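PDB 2IMP: lactaldehyde dehydrogenase, which oxidises L-lactaldehyde irreversibly to L-lactate with NAD+, also acts strongly on glycolaldehyde and L-glyceraldehyde, and serves in the breakdown of L-fucose and L-rhamnose. Local coordinates for residues S70-I75 with A166-N171; I112-E117 with E443-F448; A160-P165 with H467-T472. All coordinates share one frame; numbering follows the deposited sequence.

Contact 1 (S70-I75 with A166-N171); sequences SWLRKI and ALLTGN. With SO4 (sulfate ion), chain C.
Leu72 carries nearly all of its half of this contact, offering one methyl to each of two successive leucines, Leu167 and Leu168. Leu72 CD1 lies 3.9 Å from Leu168 CB, and the two side chains cross at about a right angle. Leu72 CD2 lies 4.1 Å from Leu167 CB and as far from Leu167 CD2, at a more oblique crossing. The fork reaches across because CG of Leu72 stands anti to the carbonyl carbon (chi1 -72°), beside the backbone N. No hydrogen bond joins the segments, and Ile112 and Ala116 of helix 98-116 also pack on Leu72.

In the fold, this lays helix 65-81 against the end of helix 155-168, the crossover helix between the parallel strands 134-149 and 172-176 of the Rossmann-like cofactor domain. That crossover helix stops in a Schellman motif. Gly170 takes a positive phi of 95°, where a side chain would jam against the carbonyl O of Thr169, and Gly170 N bonds back to Leu167 O at 3.0 Å. Ala166 O is gripped twice by one residue, Asn171, through its backbone N and through ND2. The Asn171 ND2 to Ala166 O bond, 3.1 Å long, uses a lone pair in the carbonyl plane, and the oxygen lies nearly in the asparagine's amide plane. Asn171 OD1 accepts from Gly144 N, tying the turn to strand 134-149.

On the same turn of helix 65-81, a sulfate, probably from the crystallisation liquor, takes a bond from Ser70 OG to its O3 at 2.8 Å. Arg73 NH1 reaches sulfate O2 only weakly, at 3.4 Å, in the guanidinium plane; Arg73 NH2 forms a salt bridge with Glu117 of the second subunit.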
loop_
_atom_site.group_PDB
_atom_site.type_symbol
_atom_site.label_atom_id
_atom_site.label_comp_id
_atom_site.label_asym_id
_atom_site.label_seq_id
_atom_site.Cartn_x
_atom_site.Cartn_y
_atom_site.Cartn_z
ATOM N N SER A 70 19.841 -14.144 -1.113
ATOM C CA SER A 70 20.940 -14.915 -0.556
ATOM C C SER A 70 22.272 -14.553 -1.256
ATOM O O SER A 70 23.304 -14.388 -0.610
ATOM C CB SER A 70 20.651 -16.412 -0.703
ATOM O OG SER A 70 21.650 -17.182 -0.065
ATOM N N TRP A 71 22.219 -14.422 -2.579
ATOM C CA TRP A 71 23.397 -14.028 -3.338
ATOM C C TRP A 71 23.891 -12.625 -2.932
ATOM O O TRP A 71 25.095 -12.398 -2.778
ATOM C CB TRP A 71 23.104 -14.055 -4.845
ATOM C CG TRP A 71 23.177 -15.433 -5.435
ATOM C CD1 TRP A 71 22.159 -16.148 -6.000
ATOM C CD2 TRP A 71 24.337 -16.270 -5.498
ATOM N NE1 TRP A 71 22.614 -17.380 -6.411
ATOM C CE2 TRP A 71 23.946 -17.479 -6.114
ATOM C CE3 TRP A 71 25.668 -16.112 -5.090
ATOM C CZ2 TRP A 71 24.844 -18.529 -6.332
ATOM C CZ3 TRP A 71 26.560 -17.157 -5.307
ATOM C CH2 TRP A 71 26.143 -18.349 -5.923
ATOM N N LEU A 72 22.943 -11.704 -2.761
ATOM C CA LEU A 72 23.279 -10.350 -2.341
ATOM C C LEU A 72 23.939 -10.328 -0.952
ATOM O O LEU A 72 24.896 -9.599 -0.725
ATOM C CB LEU A 72 22.028 -9.462 -2.334
ATOM C CG LEU A 72 21.434 -9.056 -3.686
ATOM C CD1 LEU A 72 20.154 -8.257 -3.455
ATOM C CD2 LEU A 72 22.448 -8.221 -4.467
ATOM N N ARG A 73 23.420 -11.139 -0.036
ATOM C CA ARG A 73 24.001 -11.217 1.304
ATOM C C ARG A 73 25.450 -11.740 1.296
ATOM O O ARG A 73 26.264 -11.346 2.126
ATOM C CB ARG A 73 23.133 -12.093 2.209
ATOM C CG ARG A 73 21.947 -11.340 2.771
ATOM C CD ARG A 73 20.864 -12.253 3.303
ATOM N NE ARG A 73 19.727 -11.450 3.744
ATOM C CZ ARG A 73 18.468 -11.875 3.784
ATOM N NH1 ARG A 73 18.163 -13.114 3.409
ATOM N NH2 ARG A 73 17.509 -11.049 4.194
ATOM N N LYS A 74 25.748 -12.635 0.360
ATOM C CA LYS A 74 27.103 -13.143 0.235
ATOM C C LYS A 74 28.051 -12.025 -0.200
ATOM O O LYS A 74 29.200 -11.965 0.236
ATOM C CB LYS A 74 27.160 -14.287 -0.779
ATOM C CG LYS A 74 26.467 -15.545 -0.297
ATOM C CD LYS A 74 26.487 -16.634 -1.344
ATOM C CE LYS A 74 25.779 -17.876 -0.830
ATOM N NZ LYS A 74 25.706 -18.927 -1.890
ATOM N N ILE A 75 27.548 -11.141 -1.060
ATOM C CA ILE A 75 28.350 -10.021 -1.515
ATOM C C ILE A 75 28.637 -9.010 -0.383
ATOM O O ILE A 75 29.770 -8.574 -0.205
ATOM C CB ILE A 75 27.678 -9.289 -2.702
ATOM C CG1 ILE A 75 27.635 -10.218 -3.916
ATOM C CG2 ILE A 75 28.452 -8.010 -3.032
ATOM C CD1 ILE A 75 26.840 -9.682 -5.088
ATOM N N ALA A 166 18.394 -3.739 -8.407
ATOM C CA ALA A 166 18.336 -4.379 -9.718
ATOM C C ALA A 166 18.337 -5.915 -9.638
ATOM O O ALA A 166 17.435 -6.574 -10.166
ATOM C CB ALA A 166 19.499 -3.901 -10.592
ATOM N N LEU A 167 19.347 -6.470 -8.969
ATOM C CA LEU A 167 19.441 -7.921 -8.823
ATOM C C LEU A 167 18.297 -8.555 -8.012
ATOM O O LEU A 167 17.758 -9.598 -8.391
ATOM C CB LEU A 167 20.774 -8.310 -8.184
ATOM C CG LEU A 167 21.875 -8.702 -9.171
ATOM C CD1 LEU A 167 22.103 -7.574 -10.167
ATOM C CD2 LEU A 167 23.154 -9.023 -8.403
ATOM N N LEU A 168 17.953 -7.920 -6.898
ATOM C CA LEU A 168 16.882 -8.417 -6.047
ATOM C C LEU A 168 15.574 -8.680 -6.822
ATOM O O LEU A 168 14.945 -9.715 -6.653
ATOM C CB LEU A 168 16.619 -7.422 -4.909
ATOM C CG LEU A 168 15.711 -7.857 -3.744
ATOM C CD1 LEU A 168 14.250 -7.922 -4.198
ATOM C CD2 LEU A 168 16.177 -9.213 -3.204
ATOM N N THR A 169 15.208 -7.731 -7.682
ATOM C CA THR A 169 13.990 -7.820 -8.476
ATOM C C THR A 169 14.071 -8.697 -9.752
ATOM O O THR A 169 13.124 -8.753 -10.542
ATOM C CB THR A 169 13.503 -6.401 -8.864
ATOM O OG1 THR A 169 14.574 -5.673 -9.482
ATOM C CG2 THR A 169 13.040 -5.640 -7.618
ATOM N N GLY A 170 15.203 -9.369 -9.947
ATOM C CA GLY A 170 15.339 -10.242 -11.101
ATOM C C GLY A 170 15.993 -9.682 -12.354
ATOM O O GLY A 170 15.967 -10.328 -13.401
ATOM N N ASN A 171 16.546 -8.479 -12.271
ATOM C CA ASN A 171 17.240 -7.886 -13.411
ATOM C C ASN A 171 18.728 -8.247 -13.391
ATOM O O ASN A 171 19.249 -8.637 -12.354
ATOM C CB ASN A 171 17.193 -6.348 -13.370
ATOM C CG ASN A 171 15.788 -5.791 -13.294
ATOM O OD1 ASN A 171 15.120 -5.645 -14.330
ATOM N ND2 ASN A 171 15.322 -5.481 -12.095
HETATM S S SO4 C . 20.799 -16.485 3.397
HETATM O O1 SO4 C . 21.699 -15.324 3.549
HETATM O O2 SO4 C . 19.626 -16.098 2.589
HETATM O O3 SO4 C . 21.518 -17.583 2.724
HETATM O O4 SO4 C . 20.353 -16.934 4.730
#

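Contact 2 (I112-E117 with E443-F448); sequences IDYMAE and EAMQGF. With LAC (lactic acid), chain E.
Met445 and Tyr114 make the tight part of this contact, their side chains sliding past each other in opposite directions. CG of Met445 sits over one face of the phenol, 4.2 Å from the ring centroid of Tyr114 and 18° off the normal, a CH-pi contact. The sulfur follows more obliquely in a Met-aromatic contact, with Met445 SD 4.5 Å from the same Tyr114 centroid. Its closest approach is to the root of the ring, Met445 SD to Tyr114 CB at 3.5 Å. CG of Met445 takes the crowded position between backbone N and carbonyl carbon (chi1 57°), which lays the chain over the ring, while Met445 O comes to 3.4 Å from Tyr114 CE2.

The segment 443-448 is a loop built round a type I beta turn from Ala444 to Gly447, closed by Gly447 N bonding to Ala444 O; Met445 and Gln446 are its two central residues, and the turn lays them against helix 98-116.

The contact thins toward the hydroxyl: Tyr114 OH meets only the root of Gln446, with Gln446 CB at 3.8 Å, and the Gln446 chain crosses at about a right angle. The amide of Gln446 is engaged by a neighbour instead of by the tyrosine: its NE2 donates to Gln128 O and Asp130 OD1 of the third subunit. Before the turn the loop leaves the helix and reaches the substrate site, where Glu443 OE2 lies 2.7 Å from O of the bound lactate.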
loop_
_atom_site.group_PDB
_atom_site.type_symbol
_atom_site.label_atom_id
_atom_site.label_comp_id
_atom_site.label_asym_id
_atom_site.label_seq_id
_atom_site.Cartn_x
_atom_site.Cartn_y
_atom_site.Cartn_z
ATOM N N ILE A 112 23.106 -3.057 1.001
ATOM C CA ILE A 112 22.860 -4.282 0.246
ATOM C C ILE A 112 21.982 -5.269 1.050
ATOM O O ILE A 112 21.022 -5.820 0.528
ATOM C CB ILE A 112 24.196 -4.970 -0.158
ATOM C CG1 ILE A 112 24.956 -4.070 -1.147
ATOM C CG2 ILE A 112 23.923 -6.346 -0.759
ATOM C CD1 ILE A 112 26.311 -4.609 -1.612
ATOM N N ASP A 113 22.332 -5.475 2.318
ATOM C CA ASP A 113 21.541 -6.339 3.181
ATOM C C ASP A 113 20.090 -5.828 3.292
ATOM O O ASP A 113 19.140 -6.603 3.208
ATOM C CB ASP A 113 22.146 -6.416 4.589
ATOM C CG ASP A 113 23.356 -7.335 4.662
ATOM O OD1 ASP A 113 23.497 -8.223 3.793
ATOM O OD2 ASP A 113 24.160 -7.178 5.608
ATOM N N TYR A 114 19.954 -4.519 3.498
ATOM C CA TYR A 114 18.637 -3.899 3.577
ATOM C C TYR A 114 17.807 -4.188 2.309
ATOM O O TYR A 114 16.656 -4.620 2.394
ATOM C CB TYR A 114 18.769 -2.381 3.781
ATOM C CG TYR A 114 17.493 -1.615 3.498
ATOM C CD1 TYR A 114 16.428 -1.615 4.401
ATOM C CD2 TYR A 114 17.327 -0.949 2.287
ATOM C CE1 TYR A 114 15.220 -0.972 4.089
ATOM C CE2 TYR A 114 16.135 -0.313 1.966
ATOM C CZ TYR A 114 15.087 -0.328 2.864
ATOM O OH TYR A 114 13.908 0.275 2.505
ATOM N N MET A 115 18.412 -3.960 1.146
ATOM C CA MET A 115 17.732 -4.229 -0.117
ATOM C C MET A 115 17.355 -5.715 -0.303
ATOM O O MET A 115 16.268 -6.032 -0.788
ATOM C CB MET A 115 18.594 -3.763 -1.291
ATOM C CG MET A 115 18.538 -2.258 -1.533
ATOM S SD MET A 115 16.887 -1.704 -2.057
ATOM C CE MET A 115 16.992 0.037 -1.749
ATOM N N ALA A 116 18.250 -6.616 0.102
ATOM C CA ALA A 116 17.973 -8.043 -0.011
ATOM C C ALA A 116 16.692 -8.446 0.760
ATOM O O ALA A 116 16.025 -9.419 0.418
ATOM C CB ALA A 116 19.168 -8.859 0.507
ATOM N N GLU A 117 16.376 -7.667 1.788
ATOM C CA GLU A 117 15.201 -7.911 2.613
ATOM C C GLU A 117 13.861 -7.673 1.878
ATOM O O GLU A 117 12.803 -8.043 2.380
ATOM C CB GLU A 117 15.258 -7.038 3.876
ATOM C CG GLU A 117 16.542 -7.218 4.667
ATOM C CD GLU A 117 16.636 -6.300 5.868
ATOM O OE1 GLU A 117 16.054 -5.194 5.840
ATOM O OE2 GLU A 117 17.316 -6.677 6.841
ATOM N N GLU A 443 20.600 11.194 3.540
ATOM C CA GLU A 443 19.468 10.307 3.307
ATOM C C GLU A 443 19.564 8.891 3.914
ATOM O O GLU A 443 20.608 8.245 3.868
ATOM C CB GLU A 443 19.189 10.179 1.800
ATOM C CG GLU A 443 20.312 9.528 1.005
ATOM C CD GLU A 443 21.255 10.541 0.380
ATOM O OE1 GLU A 443 21.619 11.526 1.063
ATOM O OE2 GLU A 443 21.638 10.350 -0.795
ATOM N N ALA A 444 18.453 8.439 4.481
ATOM C CA ALA A 444 18.369 7.108 5.056
ATOM C C ALA A 444 18.113 6.045 3.965
ATOM O O ALA A 444 17.483 6.347 2.942
ATOM C CB ALA A 444 17.248 7.065 6.097
ATOM N N MET A 445 18.595 4.823 4.173
ATOM C CA MET A 445 18.373 3.794 3.167
ATOM C C MET A 445 16.885 3.473 2.926
ATOM O O MET A 445 16.517 3.039 1.840
ATOM C CB MET A 445 19.150 2.515 3.503
ATOM C CG MET A 445 18.863 1.888 4.859
ATOM S SD MET A 445 20.054 0.548 5.194
ATOM C CE MET A 445 21.470 1.475 5.752
ATOM N N GLN A 446 16.050 3.710 3.937
ATOM C CA GLN A 446 14.616 3.464 3.800
ATOM C C GLN A 446 13.812 4.694 3.283
ATOM O O GLN A 446 12.584 4.647 3.190
ATOM C CB GLN A 446 14.007 2.985 5.129
ATOM C CG GLN A 446 14.060 4.001 6.266
ATOM C CD GLN A 446 15.297 3.843 7.138
ATOM O OE1 GLN A 446 16.412 3.702 6.636
ATOM N NE2 GLN A 446 15.101 3.873 8.452
ATOM N N GLY A 447 14.509 5.777 2.959
ATOM C CA GLY A 447 13.822 6.951 2.444
ATOM C C GLY A 447 13.721 6.879 0.929
ATOM O O GLY A 447 13.724 5.796 0.344
ATOM N N PHE A 448 13.604 8.028 0.282
ATOM C CA PHE A 448 13.543 8.072 -1.171
ATOM C C PHE A 448 14.293 9.293 -1.720
ATOM O O PHE A 448 13.796 10.420 -1.689
ATOM C CB PHE A 448 12.082 8.063 -1.667
ATOM C CG PHE A 448 11.940 7.846 -3.169
ATOM C CD1 PHE A 448 12.736 6.915 -3.839
ATOM C CD2 PHE A 448 10.977 8.542 -3.902
ATOM C CE1 PHE A 448 12.582 6.679 -5.215
ATOM C CE2 PHE A 448 10.810 8.320 -5.276
ATOM C CZ PHE A 448 11.617 7.379 -5.936
HETATM C C LAC E . 24.068 11.168 -2.696
HETATM C CA LAC E . 25.217 11.314 -3.648
HETATM C CB LAC E . 26.307 10.286 -3.298
HETATM O O LAC E . 22.953 10.858 -3.117
HETATM O OHN LAC E . 24.780 11.046 -4.992
HETATM O OXT LAC E . 24.257 11.422 -1.397
#

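Contact 3 (A160-P165 with H467-T472); sequences ARKMAP and HEYLQT. With LAC (lactic acid), chain E.
The Tyr469 ring meets two groups of helix 155-168 obliquely: CB of Pro165, 3.7 Å from Tyr469 CD1, and the carbonyl O of Lys162, 3.6 Å from Tyr469 CZ. The other flat group, the guanidinium of Arg161, is turned away from the tyrosine and has an oxygen of the bound lactate at its edge, in its plane.

The contact joins the crossover helix of the Rossmann-like cofactor domain to the turn that leads into strand 470-478, which pairs antiparallel with strand 134-149. A type I beta turn from His467 to Leu470, closed by Leu470 N bonding to His467 O, carries Tyr469. With CG anti to the carbonyl carbon (chi1 -74°), the phenol points at the helix where Pro165, lacking an N-H, kinks it. Its hydroxyl ends beside the start of the Lys162 side chain, Tyr469 OH to Lys162 CB being 3.7 Å. Beyond that point the lysine leads away, and NZ donates to Ser226 OG and Thr228 OG1.

Met224 and Ser226 of strand 222-227 and Thr146 of strand 134-149 also touch the tyrosine, which fills the space between helix and sheet. If an alanine stood here, the loss of the ring would probably open a gap between Pro165 and strand 222-227 and leave the Lys162 carbonyl without its aromatic neighbour.

Arg161, the residue just before Lys162, leads from this packing to the substrate. Arg161 NH2 forms a salt bridge with Asp461 OD2, while Arg161 NH1 donates to lactate O at 2.8 Å, almost straight at 176°.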
loop_
_atom_site.group_PDB
_atom_site.type_symbol
_atom_site.label_atom_id
_atom_site.label_comp_id
_atom_site.label_asym_id
_atom_site.label_seq_id
_atom_site.Cartn_x
_atom_site.Cartn_y
_atom_site.Cartn_z
ATOM N N ALA A 160 26.315 -0.307 -5.262
ATOM C CA ALA A 160 25.258 -1.016 -4.565
ATOM C C ALA A 160 23.885 -0.353 -4.734
ATOM O O ALA A 160 22.875 -1.033 -4.914
ATOM C CB ALA A 160 25.597 -1.126 -3.076
ATOM N N ARG A 161 23.871 0.975 -4.681
ATOM C CA ARG A 161 22.622 1.706 -4.824
ATOM C C ARG A 161 21.860 1.330 -6.107
ATOM O O ARG A 161 20.630 1.422 -6.163
ATOM C CB ARG A 161 22.888 3.207 -4.802
ATOM C CG ARG A 161 21.633 4.054 -4.628
ATOM C CD ARG A 161 21.984 5.537 -4.574
ATOM N NE ARG A 161 21.385 6.187 -3.417
ATOM C CZ ARG A 161 21.609 7.448 -3.062
ATOM N NH1 ARG A 161 22.425 8.215 -3.780
ATOM N NH2 ARG A 161 21.021 7.941 -1.978
ATOM N N LYS A 162 22.605 0.907 -7.126
ATOM C CA LYS A 162 21.980 0.500 -8.375
ATOM C C LYS A 162 21.868 -1.038 -8.541
ATOM O O LYS A 162 20.798 -1.537 -8.832
ATOM C CB LYS A 162 22.730 1.107 -9.571
ATOM C CG LYS A 162 22.837 2.627 -9.504
ATOM C CD LYS A 162 23.588 3.209 -10.695
ATOM C CE LYS A 162 23.902 4.690 -10.477
ATOM N NZ LYS A 162 22.683 5.520 -10.254
ATOM N N MET A 163 22.962 -1.766 -8.317
ATOM C CA MET A 163 22.950 -3.220 -8.476
ATOM C C MET A 163 22.104 -4.024 -7.450
ATOM O O MET A 163 21.517 -5.044 -7.806
ATOM C CB MET A 163 24.392 -3.769 -8.503
ATOM C CG MET A 163 25.097 -3.879 -7.150
ATOM S SD MET A 163 24.637 -5.350 -6.181
ATOM C CE MET A 163 25.528 -6.633 -7.039
ATOM N N ALA A 164 22.049 -3.569 -6.200
ATOM C CA ALA A 164 21.277 -4.275 -5.182
ATOM C C ALA A 164 19.761 -4.376 -5.524
ATOM O O ALA A 164 19.203 -5.474 -5.564
ATOM C CB ALA A 164 21.482 -3.611 -3.809
ATOM N N PRO A 165 19.100 -3.233 -5.783
ATOM C CA PRO A 165 17.669 -3.263 -6.122
ATOM C C PRO A 165 17.488 -4.005 -7.469
ATOM O O PRO A 165 16.554 -4.785 -7.644
ATOM C CB PRO A 165 17.300 -1.785 -6.261
ATOM C CG PRO A 165 18.402 -1.058 -5.529
ATOM C CD PRO A 165 19.622 -1.857 -5.819
ATOM N N HIS A 467 11.201 -0.160 -6.516
ATOM C CA HIS A 467 10.196 -0.218 -7.568
ATOM C C HIS A 467 10.663 0.330 -8.922
ATOM O O HIS A 467 10.086 -0.004 -9.951
ATOM C CB HIS A 467 8.913 0.488 -7.111
ATOM C CG HIS A 467 8.148 -0.273 -6.071
ATOM N ND1 HIS A 467 7.065 0.249 -5.400
ATOM C CD2 HIS A 467 8.307 -1.536 -5.596
ATOM C CE1 HIS A 467 6.588 -0.650 -4.561
ATOM N NE2 HIS A 467 7.324 -1.745 -4.661
ATOM N N GLU A 468 11.695 1.172 -8.914
ATOM C CA GLU A 468 12.223 1.682 -10.177
ATOM C C GLU A 468 12.724 0.519 -11.068
ATOM O O GLU A 468 12.799 0.642 -12.287
ATOM C CB GLU A 468 13.394 2.659 -9.947
ATOM C CG GLU A 468 13.042 4.026 -9.359
ATOM C CD GLU A 468 11.998 4.788 -10.172
ATOM O OE1 GLU A 468 11.922 4.585 -11.406
ATOM O OE2 GLU A 468 11.261 5.603 -9.573
ATOM N N TYR A 469 13.059 -0.601 -10.426
ATOM C CA TYR A 469 13.553 -1.774 -11.137
ATOM C C TYR A 469 12.490 -2.829 -11.452
ATOM O O TYR A 469 12.793 -3.969 -11.815
ATOM C CB TYR A 469 14.713 -2.409 -10.360
ATOM C CG TYR A 469 15.973 -1.584 -10.478
ATOM C CD1 TYR A 469 16.220 -0.520 -9.611
ATOM C CD2 TYR A 469 16.885 -1.822 -11.511
ATOM C CE1 TYR A 469 17.348 0.295 -9.772
ATOM C CE2 TYR A 469 18.013 -1.015 -11.681
ATOM C CZ TYR A 469 18.235 0.043 -10.810
ATOM O OH TYR A 469 19.329 0.865 -10.995
ATOM N N LEU A 470 11.242 -2.418 -11.307
ATOM C CA LEU A 470 10.120 -3.287 -11.581
ATOM C C LEU A 470 9.122 -2.657 -12.548
ATOM O O LEU A 470 8.990 -1.442 -12.609
ATOM C CB LEU A 470 9.393 -3.625 -10.277
ATOM C CG LEU A 470 10.123 -4.532 -9.284
ATOM C CD1 LEU A 470 9.461 -4.440 -7.910
ATOM C CD2 LEU A 470 10.116 -5.965 -9.812
ATOM N N GLN A 471 8.467 -3.497 -13.326
ATOM C CA GLN A 471 7.437 -3.037 -14.229
ATOM C C GLN A 471 6.210 -3.931 -14.089
ATOM O O GLN A 471 6.312 -5.070 -13.631
ATOM C CB GLN A 471 7.926 -2.997 -15.682
ATOM C CG GLN A 471 8.290 -4.333 -16.296
ATOM C CD GLN A 471 8.931 -4.158 -17.666
ATOM O OE1 GLN A 471 8.750 -3.127 -18.323
ATOM N NE2 GLN A 471 9.675 -5.167 -18.108
ATOM N N THR A 472 5.062 -3.414 -14.481
ATOM C CA THR A 472 3.844 -4.166 -14.309
ATOM C C THR A 472 3.340 -4.969 -15.500
ATOM O O THR A 472 3.532 -4.603 -16.659
ATOM C CB THR A 472 2.706 -3.230 -13.871
ATOM O OG1 THR A 472 2.502 -2.233 -14.882
ATOM C CG2 THR A 472 3.062 -2.536 -12.566
HETATM C C LAC E . 24.068 11.168 -2.696
HETATM C CA LAC E . 25.217 11.314 -3.648
HETATM C CB LAC E . 26.307 10.286 -3.298
HETATM O O LAC E . 22.953 10.858 -3.117
HETATM O OHN LAC E . 24.780 11.046 -4.992
HETATM O OXT LAC E . 24.257 11.422 -1.397
#

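Contacts 1 and 3 share helix 155-168 and lie about 10 Å apart between centres, with Ala166 CB 3.4 Å from Tyr469 CE2 and Asn171 ND2 probably hydrogen-bonded to Tyr469 O. Contact 2 joins both through helix 98-116: Leu168 CD2 packs 3.6 Å from Ala116 O, and Met115 SD lies 3.8 Å from Pro165 CG. Contacts 2 and 3 meet again at the lactate, where the salt bridge from Arg161 NH2 to Glu443 OE2, 2.8 Å, links two residues that both approach the ligand. Asn286 ND2 and Glu251 OE1 also hydrogen-bond to it. Contact 1 stands farther back, the Leu72 side chain about 11 Å from that of Arg161.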